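Local coordinates for protein succinylglutamate desuccinylase (Vibrio parahaemolyticus, PDB 2BCO) that probably hydrolyses N-succinylglutamate to succinate and glutamate, the last step of arginine degradation by the succinyltransferase pathway, using one bound zinc ion, at residues Ser161-Phe166 with Glu282-Phe287. Residues are numbered along the deposited sequence; the frame is centred on the assembly and turned at random.
Sequences SKHYTF and ENFTSF
Ser161 and Glu282 bring their loops together, CA to CA 4.8 Å, and from there the two backbones part, so most of the interface is made by side chains. The hydroxyl of Ser161 both gives and receives: OG, anti to the backbone N (chi1 178°), donates to Asn283 O at 3.1 Å from above the carbonyl plane and accepts from His163 N at 3.0 Å, closing an ST turn. A water that accepts from Lys162 N and can donate to Asn283 O bridges the same two loops. This is a worked example of an interdomain seam packed with an aromatic cluster: residues 161-166 belong to the zinc-dependent catalytic domain of the AspA/AstE family, residues 282-287 to its barrel-sandwich hybrid domain. Phe284, which with Thr285 forms a G1 beta bulge opposite Ile310, reaches across the seam. His163 sets its CD2 edge over the centre of one Phe284 face in a T-shaped pair, CD2 to CG 3.6 Å, while NE2 is hydrogen-bonded to Tyr260. Phe284 in turn points its CE1 edge at the middle of the Phe166 ring, a second T-shaped pair with centroids 5.0 Å apart and planes at 80°. The extended chain of Lys162 crosses Phe284 at about a right angle, CE lying 3.7 Å from its CB. On the catalytic side of the cluster, the Phe166 side chain comes within about 3 Å, nearest atoms, of that of Glu219, the predicted active-site residue.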
loop_
_atom_site.group_PDB
_atom_site.type_symbol
_atom_site.label_atom_id
_atom_site.label_comp_id
_atom_site.label_asym_id
_atom_site.label_seq_id
_atom_site.Cartn_x
_atom_site.Cartn_y
_atom_site.Cartn_z
ATOM N N SER A 161 6.185 5.377 -14.833
ATOM C CA SER A 161 4.861 5.966 -14.983
ATOM C C SER A 161 4.902 7.493 -14.978
ATOM O O SER A 161 5.826 8.099 -14.433
ATOM C CB SER A 161 3.950 5.490 -13.851
ATOM O OG SER A 161 2.674 6.078 -13.959
ATOM N N LYS A 162 3.903 8.114 -15.593
ATOM C CA LYS A 162 3.840 9.567 -15.607
ATOM C C LYS A 162 3.436 10.007 -14.204
ATOM O O LYS A 162 3.505 11.185 -13.870
ATOM C CB LYS A 162 2.835 10.058 -16.654
ATOM C CG LYS A 162 1.443 9.456 -16.543
ATOM C CD LYS A 162 0.585 9.829 -17.751
ATOM C CE LYS A 162 -0.801 9.199 -17.657
ATOM N NZ LYS A 162 -1.603 9.323 -18.913
ATOM N N HIS A 163 3.013 9.040 -13.388
ATOM C CA HIS A 163 2.636 9.298 -12.002
ATOM C C HIS A 163 3.699 8.627 -11.134
ATOM O O HIS A 163 3.633 7.418 -10.898
ATOM C CB HIS A 163 1.269 8.696 -11.670
ATOM C CG HIS A 163 0.137 9.243 -12.483
ATOM N ND1 HIS A 163 -0.021 10.589 -12.736
ATOM C CD2 HIS A 163 -0.923 8.626 -13.063
ATOM C CE1 HIS A 163 -1.127 10.779 -13.437
ATOM N NE2 HIS A 163 -1.693 9.603 -13.649
ATOM N N TYR A 164 4.688 9.397 -10.678
ATOM C CA TYR A 164 5.758 8.838 -9.852
ATOM C C TYR A 164 5.172 8.161 -8.609
ATOM O O TYR A 164 5.670 7.123 -8.166
ATOM C CB TYR A 164 6.744 9.931 -9.443
ATOM C CG TYR A 164 7.867 9.430 -8.569
ATOM C CD1 TYR A 164 8.899 8.650 -9.097
ATOM C CD2 TYR A 164 7.898 9.728 -7.212
ATOM C CE1 TYR A 164 9.943 8.179 -8.279
ATOM C CE2 TYR A 164 8.930 9.261 -6.388
ATOM C CZ TYR A 164 9.952 8.491 -6.930
ATOM O OH TYR A 164 10.981 8.055 -6.121
ATOM N N THR A 165 4.128 8.771 -8.048
ATOM C CA THR A 165 3.417 8.220 -6.897
ATOM C C THR A 165 1.935 8.116 -7.247
ATOM O O THR A 165 1.400 8.947 -7.986
ATOM C CB THR A 165 3.514 9.110 -5.624
ATOM O OG1 THR A 165 2.983 10.413 -5.905
ATOM C CG2 THR A 165 4.945 9.222 -5.139
ATOM N N PHE A 166 1.290 7.076 -6.732
ATOM C CA PHE A 166 -0.138 6.877 -6.926
ATOM C C PHE A 166 -0.614 5.844 -5.924
ATOM O O PHE A 166 0.199 5.156 -5.314
ATOM C CB PHE A 166 -0.476 6.486 -8.380
ATOM C CG PHE A 166 -0.100 5.078 -8.771
ATOM C CD1 PHE A 166 -0.998 4.028 -8.589
ATOM C CD2 PHE A 166 1.106 4.816 -9.418
ATOM C CE1 PHE A 166 -0.705 2.736 -9.052
ATOM C CE2 PHE A 166 1.408 3.523 -9.885
ATOM C CZ PHE A 166 0.495 2.485 -9.702
ATOM N N GLU A 282 5.145 1.535 -19.357
ATOM C CA GLU A 282 4.814 2.318 -18.169
ATOM C C GLU A 282 3.367 2.165 -17.711
ATOM O O GLU A 282 2.473 1.895 -18.519
ATOM C CB GLU A 282 5.098 3.807 -18.431
ATOM C CG GLU A 282 6.572 4.194 -18.380
ATOM C CD GLU A 282 6.822 5.661 -18.731
ATOM O OE1 GLU A 282 6.002 6.526 -18.354
ATOM O OE2 GLU A 282 7.853 5.952 -19.378
ATOM N N ASN A 283 3.144 2.313 -16.406
ATOM C CA ASN A 283 1.795 2.258 -15.869
ATOM C C ASN A 283 1.130 3.544 -16.342
ATOM O O ASN A 283 1.793 4.573 -16.508
ATOM C CB ASN A 283 1.793 2.210 -14.337
ATOM C CG ASN A 283 1.829 0.789 -13.797
ATOM O OD1 ASN A 283 1.140 -0.094 -14.308
ATOM N ND2 ASN A 283 2.615 0.569 -12.748
ATOM N N PHE A 284 -0.174 3.482 -16.560
ATOM C CA PHE A 284 -0.942 4.626 -17.045
ATOM C C PHE A 284 -0.511 5.080 -18.427
ATOM O O PHE A 284 -0.488 6.274 -18.711
ATOM C CB PHE A 284 -0.852 5.812 -16.082
ATOM C CG PHE A 284 -1.469 5.545 -14.744
ATOM C CD1 PHE A 284 -0.711 5.013 -13.704
ATOM C CD2 PHE A 284 -2.823 5.789 -14.532
ATOM C CE1 PHE A 284 -1.292 4.728 -12.467
ATOM C CE2 PHE A 284 -3.416 5.508 -13.302
ATOM C CZ PHE A 284 -2.646 4.976 -12.270
ATOM N N THR A 285 -0.147 4.127 -19.280
ATOM C CA THR A 285 0.220 4.451 -20.651
ATOM C C THR A 285 -1.130 4.540 -21.361
ATOM O O THR A 285 -1.896 3.575 -21.377
ATOM C CB THR A 285 1.095 3.345 -21.298
ATOM O OG1 THR A 285 2.403 3.373 -20.717
ATOM C CG2 THR A 285 1.211 3.555 -22.801
ATOM N N SER A 286 -1.421 5.701 -21.937
ATOM C CA SER A 286 -2.699 5.916 -22.608
ATOM C C SER A 286 -2.751 5.452 -24.051
ATOM O O SER A 286 -1.726 5.183 -24.675
ATOM C CB SER A 286 -3.085 7.398 -22.537
ATOM O OG SER A 286 -2.131 8.207 -23.200
ATOM N N PHE A 287 -3.966 5.362 -24.576
ATOM C CA PHE A 287 -4.183 4.941 -25.951
ATOM C C PHE A 287 -5.261 5.821 -26.557
ATOM O O PHE A 287 -5.956 6.540 -25.844
ATOM C CB PHE A 287 -4.637 3.476 -26.015
ATOM C CG PHE A 287 -3.651 2.503 -25.417
ATOM C CD1 PHE A 287 -3.817 2.028 -24.116
ATOM C CD2 PHE A 287 -2.542 2.070 -26.150
ATOM C CE1 PHE A 287 -2.892 1.133 -23.552
ATOM C CE2 PHE A 287 -1.610 1.176 -25.597
ATOM C CZ PHE A 287 -1.788 0.710 -24.299
HETATM O O HOH W 1 2.576 6.857 -17.763
#